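Local coordinates for protein aac(6')-Ii (Enterococcus faecium, PDB 1N71) that probably transfers an acetyl group from acetyl-coenzyme A to the 6'-amino group of aminoglycoside antibiotics, making the bacterium resistant to them, at residues V48-Q53 / T89-Y94; V57-A62 / L73-V78. All blocks are in the same frame, centred on the assembly; numbering follows the deposited sequence.

Contact 1: residues V48-Q53 / T89-Y94. With COA (coenzyme A), chain E.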
ATOM      1  N   VAL A  48     -19.919  -2.287  -0.158  1.00 20.70           N
ATOM      2  CA  VAL A  48     -21.068  -1.921  -0.976  1.00 20.69           C
ATOM      3  C   VAL A  48     -21.358  -2.993  -2.015  1.00 21.23           C
ATOM      4  O   VAL A  48     -20.452  -3.483  -2.687  1.00 18.89           O
ATOM      5  CB  VAL A  48     -20.816  -0.572  -1.681  1.00 22.16           C
ATOM      6  CG1 VAL A  48     -21.985  -0.215  -2.585  1.00 21.34           C
ATOM      7  CG2 VAL A  48     -20.590   0.510  -0.637  1.00 21.88           C
ATOM      8  N   ALA A  49     -22.631  -3.347  -2.155  1.00 20.87           N
ATOM      9  CA  ALA A  49     -23.012  -4.374  -3.110  1.00 22.83           C
ATOM     10  C   ALA A  49     -23.939  -3.885  -4.204  1.00 23.07           C
ATOM     11  O   ALA A  49     -24.644  -2.882  -4.057  1.00 23.99           O
ATOM     12  CB  ALA A  49     -23.656  -5.539  -2.383  1.00 23.79           C
ATOM     13  N   ALA A  50     -23.910  -4.609  -5.315  1.00 22.08           N
ATOM     14  CA  ALA A  50     -24.751  -4.327  -6.463  1.00 23.57           C
ATOM     15  C   ALA A  50     -25.603  -5.581  -6.582  1.00 25.53           C
ATOM     16  O   ALA A  50     -25.079  -6.668  -6.830  1.00 22.26           O
ATOM     17  CB  ALA A  50     -23.905  -4.142  -7.708  1.00 21.91           C
ATOM     18  N   VAL A  51     -26.908  -5.437  -6.376  1.00 27.84           N
ATOM     19  CA  VAL A  51     -27.802  -6.584  -6.442  1.00 30.97           C
ATOM     20  C   VAL A  51     -28.934  -6.412  -7.441  1.00 33.41           C
ATOM     21  O   VAL A  51     -29.617  -5.388  -7.463  1.00 32.62           O
ATOM     22  CB  VAL A  51     -28.411  -6.885  -5.058  1.00 30.98           C
ATOM     23  CG1 VAL A  51     -29.332  -8.097  -5.143  1.00 32.45           C
ATOM     24  CG2 VAL A  51     -27.303  -7.139  -4.053  1.00 31.50           C
ATOM     25  N   ASP A  52     -29.115  -7.425  -8.278  1.00 36.45           N
ATOM     26  CA  ASP A  52     -30.177  -7.420  -9.268  1.00 40.01           C
ATOM     27  C   ASP A  52     -31.190  -8.426  -8.743  1.00 41.38           C
ATOM     28  O   ASP A  52     -30.918  -9.627  -8.702  1.00 42.47           O
ATOM     29  CB  ASP A  52     -29.647  -7.864 -10.630  1.00 42.16           C
ATOM     30  CG  ASP A  52     -30.652  -7.643 -11.742  1.00 44.98           C
ATOM     31  OD1 ASP A  52     -31.807  -8.094 -11.598  1.00 46.80           O
ATOM     32  OD2 ASP A  52     -30.287  -7.020 -12.761  1.00 47.45           O
ATOM     33  N   GLN A  53     -32.350  -7.931  -8.328  1.00 41.44           N
ATOM     34  CA  GLN A  53     -33.386  -8.788  -7.773  1.00 41.45           C
ATOM     35  C   GLN A  53     -32.857  -9.352  -6.454  1.00 40.24           C
ATOM     36  O   GLN A  53     -33.013  -8.730  -5.402  1.00 41.13           O
ATOM     37  N   THR A  89     -19.127   1.810 -12.305  1.00 17.03           N
ATOM     38  CA  THR A  89     -19.183   3.249 -12.075  1.00 17.04           C
ATOM     39  C   THR A  89     -20.057   3.546 -10.865  1.00 17.33           C
ATOM     40  O   THR A  89     -19.678   4.311  -9.976  1.00 17.95           O
ATOM     41  CB  THR A  89     -19.764   3.988 -13.296  1.00 18.21           C
ATOM     42  OG1 THR A  89     -18.900   3.804 -14.425  1.00 17.67           O
ATOM     43  CG2 THR A  89     -19.903   5.478 -13.001  1.00 18.49           C
ATOM     44  N   ARG A  90     -21.232   2.934 -10.834  1.00 14.84           N
ATOM     45  CA  ARG A  90     -22.154   3.145  -9.730  1.00 16.26           C
ATOM     46  C   ARG A  90     -21.565   2.677  -8.400  1.00 16.34           C
ATOM     47  O   ARG A  90     -21.790   3.303  -7.360  1.00 17.14           O
ATOM     48  CB  ARG A  90     -23.476   2.443 -10.047  1.00 17.97           C
ATOM     49  CG  ARG A  90     -24.103   2.995 -11.325  1.00 18.98           C
ATOM     50  CD  ARG A  90     -25.266   2.152 -11.798  1.00 19.86           C
ATOM     51  NE  ARG A  90     -26.358   2.167 -10.839  1.00 20.71           N
ATOM     52  CZ  ARG A  90     -27.447   1.416 -10.942  1.00 22.57           C
ATOM     53  NH1 ARG A  90     -27.580   0.584 -11.968  1.00 24.18           N
ATOM     54  NH2 ARG A  90     -28.401   1.502 -10.023  1.00 23.09           N
ATOM     55  N   LEU A  91     -20.798   1.591  -8.426  1.00 14.32           N
ATOM     56  CA  LEU A  91     -20.173   1.092  -7.203  1.00 12.83           C
ATOM     57  C   LEU A  91     -19.097   2.059  -6.712  1.00 13.45           C
ATOM     58  O   LEU A  91     -19.012   2.357  -5.522  1.00 14.04           O
ATOM     59  CB  LEU A  91     -19.538  -0.290  -7.434  1.00 13.34           C
ATOM     60  CG  LEU A  91     -20.480  -1.490  -7.553  1.00 16.83           C
ATOM     61  CD1 LEU A  91     -19.680  -2.746  -7.895  1.00 15.42           C
ATOM     62  CD2 LEU A  91     -21.239  -1.673  -6.246  1.00 14.24           C
ATOM     63  N   VAL A  92     -18.269   2.547  -7.628  1.00 14.70           N
ATOM     64  CA  VAL A  92     -17.215   3.476  -7.245  1.00 15.47           C
ATOM     65  C   VAL A  92     -17.798   4.772  -6.696  1.00 16.38           C
ATOM     66  O   VAL A  92     -17.352   5.269  -5.666  1.00 15.55           O
ATOM     67  CB  VAL A  92     -16.291   3.773  -8.431  1.00 16.29           C
ATOM     68  CG1 VAL A  92     -15.335   4.907  -8.088  1.00 18.25           C
ATOM     69  CG2 VAL A  92     -15.508   2.513  -8.778  1.00 14.81           C
ATOM     70  N   ASN A  93     -18.804   5.314  -7.371  1.00 17.76           N
ATOM     71  CA  ASN A  93     -19.423   6.548  -6.907  1.00 19.55           C
ATOM     72  C   ASN A  93     -20.079   6.378  -5.541  1.00 18.12           C
ATOM     73  O   ASN A  93     -20.046   7.293  -4.715  1.00 17.83           O
ATOM     74  CB  ASN A  93     -20.445   7.052  -7.930  1.00 20.40           C
ATOM     75  CG  ASN A  93     -19.788   7.574  -9.195  1.00 23.00           C
ATOM     76  OD1 ASN A  93     -18.756   8.240  -9.137  1.00 25.89           O
ATOM     77  ND2 ASN A  93     -20.390   7.289 -10.338  1.00 22.74           N
ATOM     78  N   TYR A  94     -20.667   5.210  -5.293  1.00 16.85           N
ATOM     79  CA  TYR A  94     -21.307   4.967  -4.005  1.00 16.36           C
ATOM     80  C   TYR A  94     -20.221   4.848  -2.939  1.00 17.40           C
ATOM     81  O   TYR A  94     -20.364   5.349  -1.828  1.00 16.36           O
ATOM     82  CB  TYR A  94     -22.151   3.689  -4.056  1.00 18.97           C
ATOM     83  CG  TYR A  94     -23.119   3.535  -2.902  1.00 20.68           C
ATOM     84  CD1 TYR A  94     -22.682   3.111  -1.650  1.00 19.61           C
ATOM     85  CD2 TYR A  94     -24.474   3.817  -3.065  1.00 22.69           C
ATOM     86  CE1 TYR A  94     -23.572   2.970  -0.586  1.00 23.50           C
ATOM     87  CE2 TYR A  94     -25.372   3.681  -2.007  1.00 25.07           C
ATOM     88  CZ  TYR A  94     -24.913   3.256  -0.772  1.00 24.95           C
ATOM     89  OH  TYR A  94     -25.797   3.114   0.275  1.00 31.21           O
TER
HETATM   90  N1A COA E 601     -10.478  -0.634 -20.127  1.00 22.22           N
HETATM   91  C2A COA E 601     -10.846   0.583 -20.568  1.00 23.18           C
HETATM   92  N3A COA E 601     -11.987   1.255 -20.294  1.00 25.36           N
HETATM   93  C4A COA E 601     -12.799   0.533 -19.447  1.00 23.90           C
HETATM   94  C5A COA E 601     -12.556  -0.716 -18.922  1.00 22.48           C
HETATM   95  C6A COA E 601     -11.312  -1.324 -19.284  1.00 21.61           C
HETATM   96  N6A COA E 601     -10.952  -2.528 -18.846  1.00 20.17           N
HETATM   97  N7A COA E 601     -13.604  -1.123 -18.110  1.00 22.07           N
HETATM   98  C8A COA E 601     -14.446  -0.134 -18.176  1.00 22.87           C
HETATM   99  N9A COA E 601     -14.029   0.908 -18.971  1.00 23.99           N
HETATM  100  C1B COA E 601     -14.725   2.167 -19.273  1.00 27.22           C
HETATM  101  C2B COA E 601     -16.011   1.968 -20.081  1.00 30.79           C
HETATM  102  O2B COA E 601     -15.691   1.952 -21.478  1.00 33.27           O
HETATM  103  C3B COA E 601     -16.874   3.187 -19.779  1.00 31.37           C
HETATM  104  O3B COA E 601     -16.365   4.294 -20.542  1.00 37.22           O
HETATM  105  P3B COA E 601     -17.336   5.183 -21.475  1.00 41.10           P
HETATM  106  O7A COA E 601     -17.925   4.205 -22.422  1.00 41.19           O
HETATM  107  O8A COA E 601     -16.416   6.166 -22.099  1.00 41.46           O
HETATM  108  O9A COA E 601     -18.308   5.779 -20.526  1.00 40.65           O
HETATM  109  C4B COA E 601     -16.535   3.435 -18.302  1.00 27.66           C
HETATM  110  O4B COA E 601     -15.237   2.851 -18.133  1.00 26.14           O
HETATM  111  C5B COA E 601     -17.548   2.864 -17.299  1.00 24.67           C
HETATM  112  O5B COA E 601     -17.494   1.433 -17.296  1.00 22.37           O
HETATM  113  P1A COA E 601     -18.507   0.537 -16.413  1.00 20.76           P
HETATM  114  O1A COA E 601     -19.518  -0.055 -17.316  1.00 19.09           O
HETATM  115  O2A COA E 601     -18.935   1.316 -15.230  1.00 18.67           O
HETATM  116  O3A COA E 601     -17.510  -0.620 -15.919  1.00 20.29           O
HETATM  117  P2A COA E 601     -17.878  -2.116 -15.459  1.00 20.14           P
HETATM  118  O4A COA E 601     -17.617  -3.035 -16.587  1.00 20.91           O
HETATM  119  O5A COA E 601     -19.191  -2.136 -14.782  1.00 22.80           O
HETATM  120  O6A COA E 601     -16.752  -2.371 -14.342  1.00 20.77           O
HETATM  121  CBP COA E 601     -14.468  -3.136 -14.004  1.00 23.72           C
HETATM  122  CCP COA E 601     -15.373  -2.072 -14.609  1.00 20.81           C
HETATM  123  CDP COA E 601     -13.021  -2.819 -14.406  1.00 22.95           C
HETATM  124  CEP COA E 601     -14.607  -3.093 -12.453  1.00 23.07           C
HETATM  125  CAP COA E 601     -14.917  -4.551 -14.572  1.00 28.17           C
HETATM  126  OAP COA E 601     -14.757  -4.631 -15.992  1.00 29.71           O
HETATM  127  C9P COA E 601     -14.254  -5.734 -13.843  1.00 33.66           C
HETATM  128  O9P COA E 601     -14.883  -6.371 -12.988  1.00 36.32           O
HETATM  129  N8P COA E 601     -12.989  -6.009 -14.189  1.00 37.40           N
HETATM  130  C7P COA E 601     -12.174  -7.080 -13.627  1.00 43.94           C
HETATM  131  C6P COA E 601     -11.649  -6.754 -12.231  1.00 48.06           C
HETATM  132  C5P COA E 601     -10.432  -5.846 -12.237  1.00 51.23           C
HETATM  133  O5P COA E 601      -9.450  -6.114 -12.940  1.00 52.95           O
HETATM  134  N4P COA E 601     -10.500  -4.767 -11.444  1.00 53.72           N
HETATM  135  C3P COA E 601      -9.444  -3.760 -11.291  1.00 54.10           C
HETATM  136  C2P COA E 601      -9.056  -3.553  -9.835  1.00 54.80           C
HETATM  137  S1P COA E 601      -7.274  -3.499  -9.574  1.00 56.20           S

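Contact 2: residues V57-A62 / L73-V78. With COA (coenzyme A), chain E.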
ATOM      1  N   VAL A  57     -24.326  -9.026  -8.234  1.00 25.59           N
ATOM      2  CA  VAL A  57     -23.627  -8.903  -9.506  1.00 23.94           C
ATOM      3  C   VAL A  57     -22.360  -8.051  -9.414  1.00 23.57           C
ATOM      4  O   VAL A  57     -21.579  -7.987 -10.366  1.00 23.58           O
ATOM      5  CB  VAL A  57     -24.552  -8.301 -10.587  1.00 25.45           C
ATOM      6  CG1 VAL A  57     -25.749  -9.229 -10.828  1.00 24.21           C
ATOM      7  CG2 VAL A  57     -25.027  -6.922 -10.156  1.00 22.98           C
ATOM      8  N   GLY A  58     -22.160  -7.400  -8.272  1.00 21.37           N
ATOM      9  CA  GLY A  58     -20.985  -6.566  -8.103  1.00 20.77           C
ATOM     10  C   GLY A  58     -20.709  -6.217  -6.653  1.00 20.17           C
ATOM     11  O   GLY A  58     -21.625  -6.139  -5.830  1.00 20.68           O
ATOM     12  N   PHE A  59     -19.439  -6.007  -6.330  1.00 19.07           N
ATOM     13  CA  PHE A  59     -19.060  -5.675  -4.964  1.00 18.27           C
ATOM     14  C   PHE A  59     -17.832  -4.777  -4.958  1.00 16.90           C
ATOM     15  O   PHE A  59     -16.941  -4.927  -5.792  1.00 16.79           O
ATOM     16  CB  PHE A  59     -18.740  -6.946  -4.178  1.00 16.67           C
ATOM     17  CG  PHE A  59     -18.322  -6.693  -2.755  1.00 18.37           C
ATOM     18  CD1 PHE A  59     -19.276  -6.473  -1.764  1.00 19.17           C
ATOM     19  CD2 PHE A  59     -16.971  -6.655  -2.406  1.00 16.49           C
ATOM     20  CE1 PHE A  59     -18.896  -6.218  -0.442  1.00 20.17           C
ATOM     21  CE2 PHE A  59     -16.577  -6.404  -1.095  1.00 18.84           C
ATOM     22  CZ  PHE A  59     -17.544  -6.184  -0.105  1.00 20.14           C
ATOM     23  N   ILE A  60     -17.799  -3.845  -4.014  1.00 18.13           N
ATOM     24  CA  ILE A  60     -16.665  -2.942  -3.876  1.00 16.28           C
ATOM     25  C   ILE A  60     -16.459  -2.673  -2.391  1.00 16.88           C
ATOM     26  O   ILE A  60     -17.418  -2.614  -1.619  1.00 18.39           O
ATOM     27  CB  ILE A  60     -16.898  -1.607  -4.633  1.00 16.67           C
ATOM     28  CG1 ILE A  60     -15.595  -0.801  -4.676  1.00 14.11           C
ATOM     29  CG2 ILE A  60     -18.001  -0.797  -3.956  1.00 16.40           C
ATOM     30  CD1 ILE A  60     -15.670   0.452  -5.535  1.00 13.44           C
ATOM     31  N   GLY A  61     -15.203  -2.542  -1.983  1.00 16.29           N
ATOM     32  CA  GLY A  61     -14.919  -2.277  -0.586  1.00 15.10           C
ATOM     33  C   GLY A  61     -13.799  -1.265  -0.441  1.00 16.76           C
ATOM     34  O   GLY A  61     -13.114  -0.946  -1.413  1.00 14.52           O
ATOM     35  N   ALA A  62     -13.622  -0.746   0.769  1.00 16.85           N
ATOM     36  CA  ALA A  62     -12.555   0.213   1.027  1.00 18.08           C
ATOM     37  C   ALA A  62     -11.992  -0.022   2.420  1.00 18.27           C
ATOM     38  O   ALA A  62     -12.736  -0.289   3.368  1.00 19.74           O
ATOM     39  CB  ALA A  62     -13.074   1.642   0.897  1.00 17.49           C
ATOM     40  N   LEU A  73      -9.117   1.445  -2.075  1.00 14.58           N
ATOM     41  CA  LEU A  73     -10.241   0.799  -2.736  1.00 15.50           C
ATOM     42  C   LEU A  73      -9.831  -0.655  -2.959  1.00 18.62           C
ATOM     43  O   LEU A  73      -8.850  -0.936  -3.658  1.00 17.14           O
ATOM     44  CB  LEU A  73     -10.528   1.491  -4.080  1.00 14.13           C
ATOM     45  CG  LEU A  73     -11.704   1.004  -4.943  1.00 15.50           C
ATOM     46  CD1 LEU A  73     -11.981   2.031  -6.033  1.00 15.47           C
ATOM     47  CD2 LEU A  73     -11.397  -0.358  -5.556  1.00 18.18           C
ATOM     48  N   HIS A  74     -10.567  -1.577  -2.348  1.00 16.72           N
ATOM     49  CA  HIS A  74     -10.257  -2.996  -2.485  1.00 20.38           C
ATOM     50  C   HIS A  74     -11.320  -3.858  -1.811  1.00 18.15           C
ATOM     51  O   HIS A  74     -11.609  -3.685  -0.631  1.00 18.72           O
ATOM     52  CB  HIS A  74      -8.883  -3.290  -1.869  1.00 23.74           C
ATOM     53  CG  HIS A  74      -8.524  -4.743  -1.850  1.00 27.69           C
ATOM     54  ND1 HIS A  74      -9.044  -5.627  -0.928  1.00 29.86           N
ATOM     55  CD2 HIS A  74      -7.702  -5.469  -2.644  1.00 28.66           C
ATOM     56  CE1 HIS A  74      -8.557  -6.834  -1.153  1.00 28.37           C
ATOM     57  NE2 HIS A  74      -7.739  -6.766  -2.190  1.00 31.23           N
ATOM     58  N   PRO A  75     -11.939  -4.772  -2.569  1.00 17.83           N
ATOM     59  CA  PRO A  75     -11.681  -5.007  -3.991  1.00 16.34           C
ATOM     60  C   PRO A  75     -12.796  -4.364  -4.807  1.00 17.54           C
ATOM     61  O   PRO A  75     -13.639  -3.641  -4.268  1.00 15.76           O
ATOM     62  CB  PRO A  75     -11.739  -6.516  -4.084  1.00 19.45           C
ATOM     63  CG  PRO A  75     -12.928  -6.812  -3.198  1.00 19.70           C
ATOM     64  CD  PRO A  75     -12.724  -5.884  -1.997  1.00 18.03           C
ATOM     65  N   LEU A  76     -12.781  -4.618  -6.109  1.00 15.74           N
ATOM     66  CA  LEU A  76     -13.824  -4.139  -7.005  1.00 16.60           C
ATOM     67  C   LEU A  76     -14.022  -5.253  -8.017  1.00 17.85           C
ATOM     68  O   LEU A  76     -13.116  -5.577  -8.787  1.00 16.19           O
ATOM     69  CB  LEU A  76     -13.429  -2.854  -7.737  1.00 15.53           C
ATOM     70  CG  LEU A  76     -14.460  -2.425  -8.798  1.00 18.57           C
ATOM     71  CD1 LEU A  76     -15.858  -2.320  -8.170  1.00 18.70           C
ATOM     72  CD2 LEU A  76     -14.053  -1.095  -9.418  1.00 18.70           C
ATOM     73  N   VAL A  77     -15.203  -5.851  -8.003  1.00 18.75           N
ATOM     74  CA  VAL A  77     -15.489  -6.930  -8.927  1.00 20.51           C
ATOM     75  C   VAL A  77     -16.932  -6.863  -9.393  1.00 20.64           C
ATOM     76  O   VAL A  77     -17.839  -6.568  -8.612  1.00 19.67           O
ATOM     77  CB  VAL A  77     -15.236  -8.304  -8.275  1.00 21.74           C
ATOM     78  CG1 VAL A  77     -16.118  -8.464  -7.055  1.00 23.42           C
ATOM     79  CG2 VAL A  77     -15.514  -9.420  -9.280  1.00 23.79           C
ATOM     80  N   VAL A  78     -17.119  -7.119 -10.681  1.00 20.33           N
ATOM     81  CA  VAL A  78     -18.426  -7.128 -11.314  1.00 22.77           C
ATOM     82  C   VAL A  78     -18.483  -8.442 -12.088  1.00 24.27           C
ATOM     83  O   VAL A  78     -17.523  -8.788 -12.775  1.00 22.42           O
ATOM     84  CB  VAL A  78     -18.571  -5.956 -12.308  1.00 22.49           C
ATOM     85  CG1 VAL A  78     -19.892  -6.069 -13.067  1.00 23.26           C
ATOM     86  CG2 VAL A  78     -18.491  -4.629 -11.561  1.00 20.31           C
TER
HETATM   87  N1A COA E 601     -10.478  -0.634 -20.127  1.00 22.22           N
HETATM   88  C2A COA E 601     -10.846   0.583 -20.568  1.00 23.18           C
HETATM   89  N3A COA E 601     -11.987   1.255 -20.294  1.00 25.36           N
HETATM   90  C4A COA E 601     -12.799   0.533 -19.447  1.00 23.90           C
HETATM   91  C5A COA E 601     -12.556  -0.716 -18.922  1.00 22.48           C
HETATM   92  C6A COA E 601     -11.312  -1.324 -19.284  1.00 21.61           C
HETATM   93  N6A COA E 601     -10.952  -2.528 -18.846  1.00 20.17           N
HETATM   94  N7A COA E 601     -13.604  -1.123 -18.110  1.00 22.07           N
HETATM   95  C8A COA E 601     -14.446  -0.134 -18.176  1.00 22.87           C
HETATM   96  N9A COA E 601     -14.029   0.908 -18.971  1.00 23.99           N
HETATM   97  C1B COA E 601     -14.725   2.167 -19.273  1.00 27.22           C
HETATM   98  C2B COA E 601     -16.011   1.968 -20.081  1.00 30.79           C
HETATM   99  O2B COA E 601     -15.691   1.952 -21.478  1.00 33.27           O
HETATM  100  C3B COA E 601     -16.874   3.187 -19.779  1.00 31.37           C
HETATM  101  O3B COA E 601     -16.365   4.294 -20.542  1.00 37.22           O
HETATM  102  P3B COA E 601     -17.336   5.183 -21.475  1.00 41.10           P
HETATM  103  O7A COA E 601     -17.925   4.205 -22.422  1.00 41.19           O
HETATM  104  O8A COA E 601     -16.416   6.166 -22.099  1.00 41.46           O
HETATM  105  O9A COA E 601     -18.308   5.779 -20.526  1.00 40.65           O
HETATM  106  C4B COA E 601     -16.535   3.435 -18.302  1.00 27.66           C
HETATM  107  O4B COA E 601     -15.237   2.851 -18.133  1.00 26.14           O
HETATM  108  C5B COA E 601     -17.548   2.864 -17.299  1.00 24.67           C
HETATM  109  O5B COA E 601     -17.494   1.433 -17.296  1.00 22.37           O
HETATM  110  P1A COA E 601     -18.507   0.537 -16.413  1.00 20.76           P
HETATM  111  O1A COA E 601     -19.518  -0.055 -17.316  1.00 19.09           O
HETATM  112  O2A COA E 601     -18.935   1.316 -15.230  1.00 18.67           O
HETATM  113  O3A COA E 601     -17.510  -0.620 -15.919  1.00 20.29           O
HETATM  114  P2A COA E 601     -17.878  -2.116 -15.459  1.00 20.14           P
HETATM  115  O4A COA E 601     -17.617  -3.035 -16.587  1.00 20.91           O
HETATM  116  O5A COA E 601     -19.191  -2.136 -14.782  1.00 22.80           O
HETATM  117  O6A COA E 601     -16.752  -2.371 -14.342  1.00 20.77           O
HETATM  118  CBP COA E 601     -14.468  -3.136 -14.004  1.00 23.72           C
HETATM  119  CCP COA E 601     -15.373  -2.072 -14.609  1.00 20.81           C
HETATM  120  CDP COA E 601     -13.021  -2.819 -14.406  1.00 22.95           C
HETATM  121  CEP COA E 601     -14.607  -3.093 -12.453  1.00 23.07           C
HETATM  122  CAP COA E 601     -14.917  -4.551 -14.572  1.00 28.17           C
HETATM  123  OAP COA E 601     -14.757  -4.631 -15.992  1.00 29.71           O
HETATM  124  C9P COA E 601     -14.254  -5.734 -13.843  1.00 33.66           C
HETATM  125  O9P COA E 601     -14.883  -6.371 -12.988  1.00 36.32           O
HETATM  126  N8P COA E 601     -12.989  -6.009 -14.189  1.00 37.40           N
HETATM  127  C7P COA E 601     -12.174  -7.080 -13.627  1.00 43.94           C
HETATM  128  C6P COA E 601     -11.649  -6.754 -12.231  1.00 48.06           C
HETATM  129  C5P COA E 601     -10.432  -5.846 -12.237  1.00 51.23           C
HETATM  130  O5P COA E 601      -9.450  -6.114 -12.940  1.00 52.95           O
HETATM  131  N4P COA E 601     -10.500  -4.767 -11.444  1.00 53.72           N
HETATM  132  C3P COA E 601      -9.444  -3.760 -11.291  1.00 54.10           C
HETATM  133  C2P COA E 601      -9.056  -3.553  -9.835  1.00 54.80           C
HETATM  134  S1P COA E 601      -7.274  -3.499  -9.574  1.00 56.20           S

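Contact 1: residues V48-Q53 / T89-Y94
Val48, the first residue of segment 48-53, meets Tyr94 of helix 87-101. The two side chains cross obliquely, and both methyl groups of the valine reach the same ring atom. Val48 CG2 lies 3.5 Å from Tyr94 CD1. CG1 makes an equally close contact with that atom. Val48 CB points toward the helix, and with CG1 anti to the backbone N (chi1 177°) both methyls come to the ring. Val48 CG1 also touches Leu91 CD2 at 4.0 Å. Ala49 points its methyl away from the helix, so its backbone makes the contact, with Ala49 C 4.0 Å from Leu91 CD2. Ala50 turns back to the helix, and its CB lies 3.9 Å from Leu91 CD2. One leucine methyl is thus shared by three successive strand residues. The strand runs at 149° to the helix, and the short axes approach to 8.9 Å. Leu91 also packs on Ile60 and Leu76, which extends the apolar layer across the sheet.

Two residues before Leu91, the helix holds coenzyme A. The pyrophosphate oxygen O2A accepts two hydrogen bonds from Thr89. Thr89 OG1 gives the shorter one, 2.6 Å to O2A, and Thr89 N the other. Gly88 N and Gln86 N also hydrogen-bond the cofactor. A helix start that binds pyrophosphate after a central strand is characteristic of the GNAT fold. The chemistry implies a division of labour: apolar contacts hold helix to sheet, while the helix N-terminus, whose dipole would favour negative charge, grips the pyrophosphate.

Contact 2: residues V57-A62 / L73-V78
Ile60 and Leu76 meet on the sheet face that carries helix 87-101. Leu76 CD1 comes against CB, CG1 and CD1 of Ile60, with Ile60 CB 3.8 Å from Leu76 CD1. Ile60 meets Leu73 at about a right angle, with CD1 of each residue in touch at 4.0 Å. The other branch of Leu76 turns to the cofactor, and its CD2 packs on the pantetheine methyl CEP at 3.7 Å. Ile60 also packs on Val92 and Leu95 of the helix.

Phe59 points to the other face, where helix 11-24 lies. Pro75 CD sits at the edge of its ring, near the ring plane, 4.0 Å from Phe59 CE2. Val77 CG1, between the backbone N and the carbonyl carbon (chi1 60°), reaches Phe59 CB. Within segment 73-78, Pro75 CB stands over the centre of the His74 ring.

The backbones run antiparallel, at 165°. Phe59 and Val77 exchange two nearly straight hydrogen bonds, with Phe59 N 2.8 Å from Val77 O. Beyond Ile60 the register shifts by one residue, giving a beta bulge next to the cis peptide before Pro75. Pro75 O still accepts a bond from Gly61 N. His74 N bonds to Gly61 O at 2.8 Å from well above the carbonyl plane (43° out of it).

Val78 N points out of the hairpin and bonds to the pantetheine carbonyl O9P at 3.3 Å. A bulged central strand whose backbone N-H binds the pantetheine arm is characteristic of the GNAT fold.

How the contacts relate
Both contacts are mostly buried. Contact 2 lies deeper, in the middle of the sheet, while contact 1 sits nearer its edge, where Tyr94 is partly exposed. Strands 46-52 and 55-66 are neighbours and join the two directly: Ala50 N lies 2.8 Å from Gly58 O, a probable hydrogen bond. Leu91 reaches across to the backbone of Phe59. Contact 1 is helix on sheet and wholly apolar between its segments. Contact 2 is strand on strand and rests on backbone hydrogen bonds with apolar side chains on both faces. Both touch coenzyme A, contact 1 at a charged group of the cofactor and contact 2 at an amide and a methyl.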